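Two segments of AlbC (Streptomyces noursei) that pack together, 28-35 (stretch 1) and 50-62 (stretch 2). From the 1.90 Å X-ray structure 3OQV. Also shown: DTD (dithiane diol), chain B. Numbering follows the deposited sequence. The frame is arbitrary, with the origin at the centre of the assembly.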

ATOM      1  N   ARG A  28       8.857 -19.607   7.893  1.00 54.48           N
ATOM      2  CA  ARG A  28       9.926 -19.316   8.888  1.00 53.25           C
ATOM      3  C   ARG A  28       9.940 -17.840   9.297  1.00 52.75           C
ATOM      4  O   ARG A  28      10.196 -17.520  10.457  1.00 54.74           O
ATOM      5  CB  ARG A  28      11.297 -19.743   8.355  1.00 53.18           C
ATOM      6  N   GLY A  29       9.677 -16.943   8.347  1.00 49.09           N
ATOM      7  CA  GLY A  29       9.595 -15.512   8.650  1.00 45.84           C
ATOM      8  C   GLY A  29       8.416 -15.176   9.551  1.00 43.29           C
ATOM      9  O   GLY A  29       7.478 -15.970   9.673  1.00 44.64           O
ATOM     10  N   GLU A  30       8.455 -14.008  10.192  1.00 38.92           N
ATOM     11  CA  GLU A  30       7.393 -13.625  11.130  1.00 36.74           C
ATOM     12  C   GLU A  30       6.142 -13.130  10.402  1.00 32.75           C
ATOM     13  O   GLU A  30       5.054 -13.696  10.554  1.00 33.89           O
ATOM     14  CB  GLU A  30       7.885 -12.553  12.112  1.00 39.96           C
ATOM     15  CG  GLU A  30       8.271 -13.096  13.495  1.00 42.83           C
ATOM     16  CD  GLU A  30       9.556 -12.480  14.051  1.00 51.61           C
ATOM     17  OE1 GLU A  30       9.802 -11.278  13.815  1.00 53.79           O
ATOM     18  OE2 GLU A  30      10.311 -13.193  14.750  1.00 54.64           O
ATOM     19  N   HIS A  31       6.273 -12.003   9.714  1.00 28.01           N
ATOM     20  CA  HIS A  31       5.107 -11.297   9.205  1.00 25.68           C
ATOM     21  C   HIS A  31       5.413 -10.699   7.846  1.00 26.05           C
ATOM     22  O   HIS A  31       6.463 -10.083   7.658  1.00 26.03           O
ATOM     23  CB  HIS A  31       4.689 -10.169  10.154  1.00 23.88           C
ATOM     24  CG  HIS A  31       3.468  -9.432   9.699  1.00 22.40           C
ATOM     25  ND1 HIS A  31       3.527  -8.223   9.032  1.00 25.55           N
ATOM     26  CD2 HIS A  31       2.151  -9.734   9.813  1.00 24.52           C
ATOM     27  CE1 HIS A  31       2.301  -7.824   8.739  1.00 21.01           C
ATOM     28  NE2 HIS A  31       1.449  -8.728   9.191  1.00 23.29           N
ATOM     29  N   ALA A  32       4.471 -10.832   6.919  1.00 23.56           N
ATOM     30  CA  ALA A  32       4.524 -10.090   5.666  1.00 25.78           C
ATOM     31  C   ALA A  32       3.314  -9.192   5.515  1.00 25.09           C
ATOM     32  O   ALA A  32       2.198  -9.530   5.943  1.00 24.87           O
ATOM     33  CB  ALA A  32       4.617 -11.038   4.474  1.00 24.71           C
ATOM     34  N   LEU A  33       3.540  -8.045   4.889  1.00 23.74           N
ATOM     35  CA  LEU A  33       2.456  -7.190   4.445  1.00 22.00           C
ATOM     36  C   LEU A  33       2.402  -7.155   2.911  1.00 22.64           C
ATOM     37  O   LEU A  33       3.405  -6.881   2.239  1.00 20.22           O
ATOM     38  CB  LEU A  33       2.635  -5.775   5.005  1.00 22.36           C
ATOM     39  CG  LEU A  33       1.797  -4.714   4.295  1.00 21.55           C
ATOM     40  CD1 LEU A  33       0.341  -4.857   4.691  1.00 24.08           C
ATOM     41  CD2 LEU A  33       2.323  -3.316   4.609  1.00 23.28           C
ATOM     42  N   ILE A  34       1.226  -7.449   2.369  1.00 20.80           N
ATOM     43  CA  ILE A  34       0.946  -7.260   0.943  1.00 23.43           C
ATOM     44  C   ILE A  34      -0.048  -6.125   0.758  1.00 24.39           C
ATOM     45  O   ILE A  34      -1.227  -6.265   1.107  1.00 22.26           O
ATOM     46  CB  ILE A  34       0.302  -8.517   0.342  1.00 22.64           C
ATOM     47  CG1 ILE A  34       1.265  -9.702   0.443  1.00 27.99           C
ATOM     48  CG2 ILE A  34      -0.094  -8.261  -1.122  1.00 26.28           C
ATOM     49  CD1 ILE A  34       0.600 -11.065   0.232  1.00 28.51           C
ATOM     50  N   GLY A  35       0.458  -4.967   0.336  1.00 25.13           N
ATOM     51  CA  GLY A  35      -0.378  -3.800   0.144  1.00 24.82           C
ATOM     52  C   GLY A  35      -0.814  -3.748  -1.303  1.00 28.32           C
ATOM     53  O   GLY A  35      -0.012  -3.989  -2.203  1.00 29.03           O
ATOM     54  N   MET A  50      -0.144 -16.121  -6.909  1.00 37.37           N
ATOM     55  CA  MET A  50       1.249 -16.540  -6.752  1.00 37.77           C
ATOM     56  C   MET A  50       1.901 -15.867  -5.545  1.00 36.15           C
ATOM     57  O   MET A  50       2.668 -16.493  -4.814  1.00 35.79           O
ATOM     58  CB  MET A  50       2.052 -16.250  -8.021  1.00 39.67           C
ATOM     59  CG  MET A  50       1.866 -17.287  -9.128  1.00 47.78           C
ATOM     60  SD  MET A  50       3.442 -17.832  -9.826  1.00 69.57           S
ATOM     61  CE  MET A  50       4.227 -16.249 -10.172  1.00 57.65           C
ATOM     62  N   LEU A  51       1.600 -14.588  -5.348  1.00 32.39           N
ATOM     63  CA  LEU A  51       2.160 -13.838  -4.235  1.00 32.64           C
ATOM     64  C   LEU A  51       1.634 -14.336  -2.886  1.00 32.81           C
ATOM     65  O   LEU A  51       2.399 -14.499  -1.930  1.00 29.99           O
ATOM     66  CB  LEU A  51       1.888 -12.341  -4.406  1.00 29.08           C
ATOM     67  CG  LEU A  51       2.383 -11.440  -3.273  1.00 32.94           C
ATOM     68  CD1 LEU A  51       3.862 -11.701  -2.954  1.00 36.98           C
ATOM     69  CD2 LEU A  51       2.133  -9.972  -3.617  1.00 35.71           C
ATOM     70  N   LEU A  52       0.326 -14.558  -2.808  1.00 30.15           N
ATOM     71  CA  LEU A  52      -0.281 -15.155  -1.625  1.00 31.39           C
ATOM     72  C   LEU A  52       0.346 -16.502  -1.273  1.00 33.86           C
ATOM     73  O   LEU A  52       0.612 -16.787  -0.101  1.00 32.26           O
ATOM     74  CB  LEU A  52      -1.792 -15.314  -1.812  1.00 32.93           C
ATOM     75  CG  LEU A  52      -2.610 -14.024  -1.803  1.00 31.32           C
ATOM     76  CD1 LEU A  52      -4.083 -14.301  -2.117  1.00 33.85           C
ATOM     77  CD2 LEU A  52      -2.458 -13.325  -0.455  1.00 35.96           C
ATOM     78  N   GLN A  53       0.576 -17.332  -2.287  1.00 35.58           N
ATOM     79  CA  GLN A  53       1.146 -18.653  -2.065  1.00 37.65           C
ATOM     80  C   GLN A  53       2.584 -18.517  -1.581  1.00 38.07           C
ATOM     81  O   GLN A  53       3.002 -19.174  -0.629  1.00 38.38           O
ATOM     82  CB  GLN A  53       1.113 -19.468  -3.358  1.00 39.44           C
ATOM     83  CG  GLN A  53      -0.275 -19.920  -3.773  1.00 44.59           C
ATOM     84  CD  GLN A  53      -0.278 -20.613  -5.123  1.00 54.16           C
ATOM     85  OE1 GLN A  53       0.221 -20.074  -6.113  1.00 55.15           O
ATOM     86  NE2 GLN A  53      -0.844 -21.815  -5.170  1.00 52.26           N
ATOM     87  N   TRP A  54       3.333 -17.653  -2.251  1.00 38.52           N
ATOM     88  CA  TRP A  54       4.704 -17.374  -1.867  1.00 39.96           C
ATOM     89  C   TRP A  54       4.788 -16.956  -0.404  1.00 40.17           C
ATOM     90  O   TRP A  54       5.628 -17.460   0.342  1.00 40.84           O
ATOM     91  CB  TRP A  54       5.277 -16.277  -2.760  1.00 39.88           C
ATOM     92  CG  TRP A  54       6.699 -15.930  -2.446  1.00 44.96           C
ATOM     93  CD1 TRP A  54       7.819 -16.579  -2.881  1.00 46.54           C
ATOM     94  CD2 TRP A  54       7.155 -14.815  -1.672  1.00 44.07           C
ATOM     95  NE1 TRP A  54       8.946 -15.944  -2.407  1.00 45.04           N
ATOM     96  CE2 TRP A  54       8.563 -14.869  -1.649  1.00 46.26           C
ATOM     97  CE3 TRP A  54       6.506 -13.785  -0.983  1.00 46.60           C
ATOM     98  CZ2 TRP A  54       9.334 -13.927  -0.969  1.00 44.30           C
ATOM     99  CZ3 TRP A  54       7.274 -12.859  -0.303  1.00 42.43           C
ATOM    100  CH2 TRP A  54       8.671 -12.920  -0.322  1.00 39.42           C
ATOM    101  N   ALA A  55       3.913 -16.041   0.006  1.00 39.10           N
ATOM    102  CA  ALA A  55       3.950 -15.514   1.368  1.00 39.01           C
ATOM    103  C   ALA A  55       3.452 -16.545   2.367  1.00 40.26           C
ATOM    104  O   ALA A  55       4.031 -16.705   3.447  1.00 40.88           O
ATOM    105  CB  ALA A  55       3.132 -14.238   1.475  1.00 38.30           C
ATOM    106  N   GLY A  56       2.382 -17.247   2.000  1.00 40.25           N
ATOM    107  CA  GLY A  56       1.857 -18.340   2.810  1.00 40.92           C
ATOM    108  C   GLY A  56       2.898 -19.386   3.163  1.00 43.40           C
ATOM    109  O   GLY A  56       2.764 -20.090   4.169  1.00 44.37           O
ATOM    110  N   GLN A  57       3.928 -19.511   2.333  1.00 42.54           N
ATOM    111  CA  GLN A  57       4.967 -20.511   2.577  1.00 43.66           C
ATOM    112  C   GLN A  57       6.112 -19.975   3.423  1.00 42.53           C
ATOM    113  O   GLN A  57       6.856 -20.747   4.024  1.00 43.56           O
ATOM    114  CB  GLN A  57       5.511 -21.069   1.265  1.00 45.32           C
ATOM    115  CG  GLN A  57       4.715 -22.232   0.718  1.00 52.21           C
ATOM    116  CD  GLN A  57       4.685 -22.241  -0.797  1.00 60.38           C
ATOM    117  OE1 GLN A  57       5.713 -22.050  -1.450  1.00 63.19           O
ATOM    118  NE2 GLN A  57       3.499 -22.438  -1.367  1.00 62.97           N
ATOM    119  N   ARG A  58       6.265 -18.656   3.457  1.00 37.88           N
ATOM    120  CA  ARG A  58       7.470 -18.047   4.005  1.00 37.44           C
ATOM    121  C   ARG A  58       7.220 -17.343   5.339  1.00 34.59           C
ATOM    122  O   ARG A  58       8.158 -17.097   6.095  1.00 36.48           O
ATOM    123  CB  ARG A  58       8.098 -17.088   2.989  1.00 37.35           C
ATOM    124  CG  ARG A  58       8.269 -17.718   1.609  1.00 40.17           C
ATOM    125  CD  ARG A  58       9.284 -16.996   0.765  1.00 39.63           C
ATOM    126  NE  ARG A  58      10.018 -17.936  -0.082  1.00 42.76           N
ATOM    127  CZ  ARG A  58       9.442 -18.899  -0.797  1.00 47.73           C
ATOM    128  NH1 ARG A  58       8.116 -19.021  -0.806  1.00 45.51           N
ATOM    129  NH2 ARG A  58      10.184 -19.702  -1.543  1.00 46.75           N
ATOM    130  N   PHE A  59       5.956 -17.067   5.646  1.00 31.77           N
ATOM    131  CA  PHE A  59       5.625 -16.198   6.780  1.00 31.83           C
ATOM    132  C   PHE A  59       4.540 -16.806   7.664  1.00 31.98           C
ATOM    133  O   PHE A  59       3.581 -17.401   7.172  1.00 31.33           O
ATOM    134  CB  PHE A  59       5.215 -14.797   6.299  1.00 30.11           C
ATOM    135  CG  PHE A  59       6.309 -14.066   5.586  1.00 29.64           C
ATOM    136  CD1 PHE A  59       7.326 -13.437   6.300  1.00 35.62           C
ATOM    137  CD2 PHE A  59       6.378 -14.082   4.200  1.00 32.30           C
ATOM    138  CE1 PHE A  59       8.370 -12.804   5.647  1.00 32.39           C
ATOM    139  CE2 PHE A  59       7.413 -13.456   3.538  1.00 31.55           C
ATOM    140  CZ  PHE A  59       8.418 -12.816   4.260  1.00 33.93           C
ATOM    141  N   GLU A  60       4.738 -16.689   8.974  1.00 31.65           N
ATOM    142  CA  GLU A  60       3.763 -17.127   9.972  1.00 31.22           C
ATOM    143  C   GLU A  60       2.436 -16.392   9.854  1.00 32.12           C
ATOM    144  O   GLU A  60       1.372 -16.999   9.974  1.00 32.54           O
ATOM    145  CB  GLU A  60       4.333 -16.927  11.383  1.00 31.96           C
ATOM    146  N   ARG A  61       2.503 -15.078   9.658  1.00 29.85           N
ATOM    147  CA  ARG A  61       1.308 -14.258   9.499  1.00 30.76           C
ATOM    148  C   ARG A  61       1.448 -13.366   8.276  1.00 31.22           C
ATOM    149  O   ARG A  61       2.539 -12.913   7.951  1.00 29.01           O
ATOM    150  CB  ARG A  61       1.098 -13.380  10.738  1.00 32.07           C
ATOM    151  CG  ARG A  61       1.172 -14.137  12.056  1.00 32.92           C
ATOM    152  CD  ARG A  61       1.095 -13.191  13.253  1.00 39.70           C
ATOM    153  NE  ARG A  61      -0.029 -12.265  13.152  1.00 33.47           N
ATOM    154  CZ  ARG A  61      -1.278 -12.557  13.503  1.00 44.54           C
ATOM    155  NH1 ARG A  61      -1.575 -13.762  13.973  1.00 40.35           N
ATOM    156  NH2 ARG A  61      -2.239 -11.647  13.361  1.00 44.57           N
ATOM    157  N   THR A  62       0.335 -13.058   7.627  1.00 30.34           N
ATOM    158  CA  THR A  62       0.369 -12.145   6.483  1.00 30.58           C
ATOM    159  C   THR A  62      -0.845 -11.237   6.554  1.00 31.98           C
ATOM    160  O   THR A  62      -1.968 -11.720   6.755  1.00 32.21           O
ATOM    161  CB  THR A  62       0.330 -12.906   5.137  1.00 32.95           C
ATOM    162  OG1 THR A  62       1.553 -13.619   4.950  1.00 34.16           O
ATOM    163  CG2 THR A  62       0.168 -11.929   3.971  1.00 29.92           C
TER
HETATM  164  S1  DTD B 248       2.224   0.382   1.668  1.00 71.60           S
HETATM  165  C1  DTD B 248       3.045   0.542   0.118  1.00 67.05           C
HETATM  166  C2  DTD B 248       2.437  -0.478  -0.835  1.00 67.24           C
HETATM  167  O2  DTD B 248       3.351  -0.750  -1.906  1.00 66.75           O
HETATM  168  C3  DTD B 248       1.100   0.045  -1.353  1.00 65.51           C
HETATM  169  O3  DTD B 248       0.837  -0.426  -2.682  1.00 64.32           O
HETATM  170  C4  DTD B 248      -0.037  -0.379  -0.430  1.00 67.66           C
HETATM  171  S4  DTD B 248       0.287   0.109   1.236  1.00 68.91           S

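The most unusual feature of this contact is a glycine beside a phenylalanine in a parallel strand pairing, with the ring swung along the sheet to cover an alanine of the neighbouring strand. Gly 29 and Phe 59 form a bridge with their CA atoms 4.4 Å apart, and an ideal CB on Gly 29 would lie only 2.7 Å from CD1 of Phe 59. The absence of a side chain therefore leaves room for the ring, which with chi1 in the m well lies over Ala 32: the CB of Ala 32 sits 3.7 Å from the centroid of the Phe 59 ring, 18° off its normal, in a CH-pi contact. A methyl group suits this position, being large enough to meet the ring face and small enough to let it approach closely.

The backbone supplies the polar part of the contact. The carbonyl O of Arg 58 accepts hydrogen bonds from the N of Gly 29 (2.7 Å) and the N of Arg 28 (3.2 Å). Gly 29 bonds to the residues on either side of Phe 59, and beyond the corner Arg 61 does the same to those flanking His 31: the N of Glu 60 donates to the O of Gly 29 (2.9 Å), the N of Arg 61 to the O of Glu 30 (3.0 Å), and the N of Ala 32 to the O of Arg 61 (3.0 Å). Both strands turn a corner in step, at Glu 30 and Glu 60, and pairing resumes beyond it. CA-H...O contacts add to the ladder, the shortest from the CA of Thr 62 to the O of Ala 32 (3.2 Å).

Past the corner the two faces of the sheet differ. His 31 and Arg 61 share one, where CD2 of His 31 lies 3.9 Å from CB of Arg 61; the imidazole is buried, and both its nitrogens are hydrogen-bonded outside the two stretches, while Arg 61 remains exposed. Ala 32 and Thr 62 occupy the other face, with the helix that precedes Phe 59 packed over that side.

This helix runs nearly antiparallel to the strand that carries Ile 34, at 166°, their axes approaching to 9.0 Å. Ile 34, with 97 Å² covered, carries most of the packing against it. Its CG2 comes within 3.8 Å of CD2 of Leu 51, and its CD1 lies 3.9 Å from CG of the same leucine, 3.9 Å from CD2 of Leu 52, 4.2 Å from CB of Ala 55 and 3.9 Å from CG2 of Thr 62. The branched isoleucine thus fills the space between helix and sheet. Altogether the two stretches bury 597 Å², both sides summed.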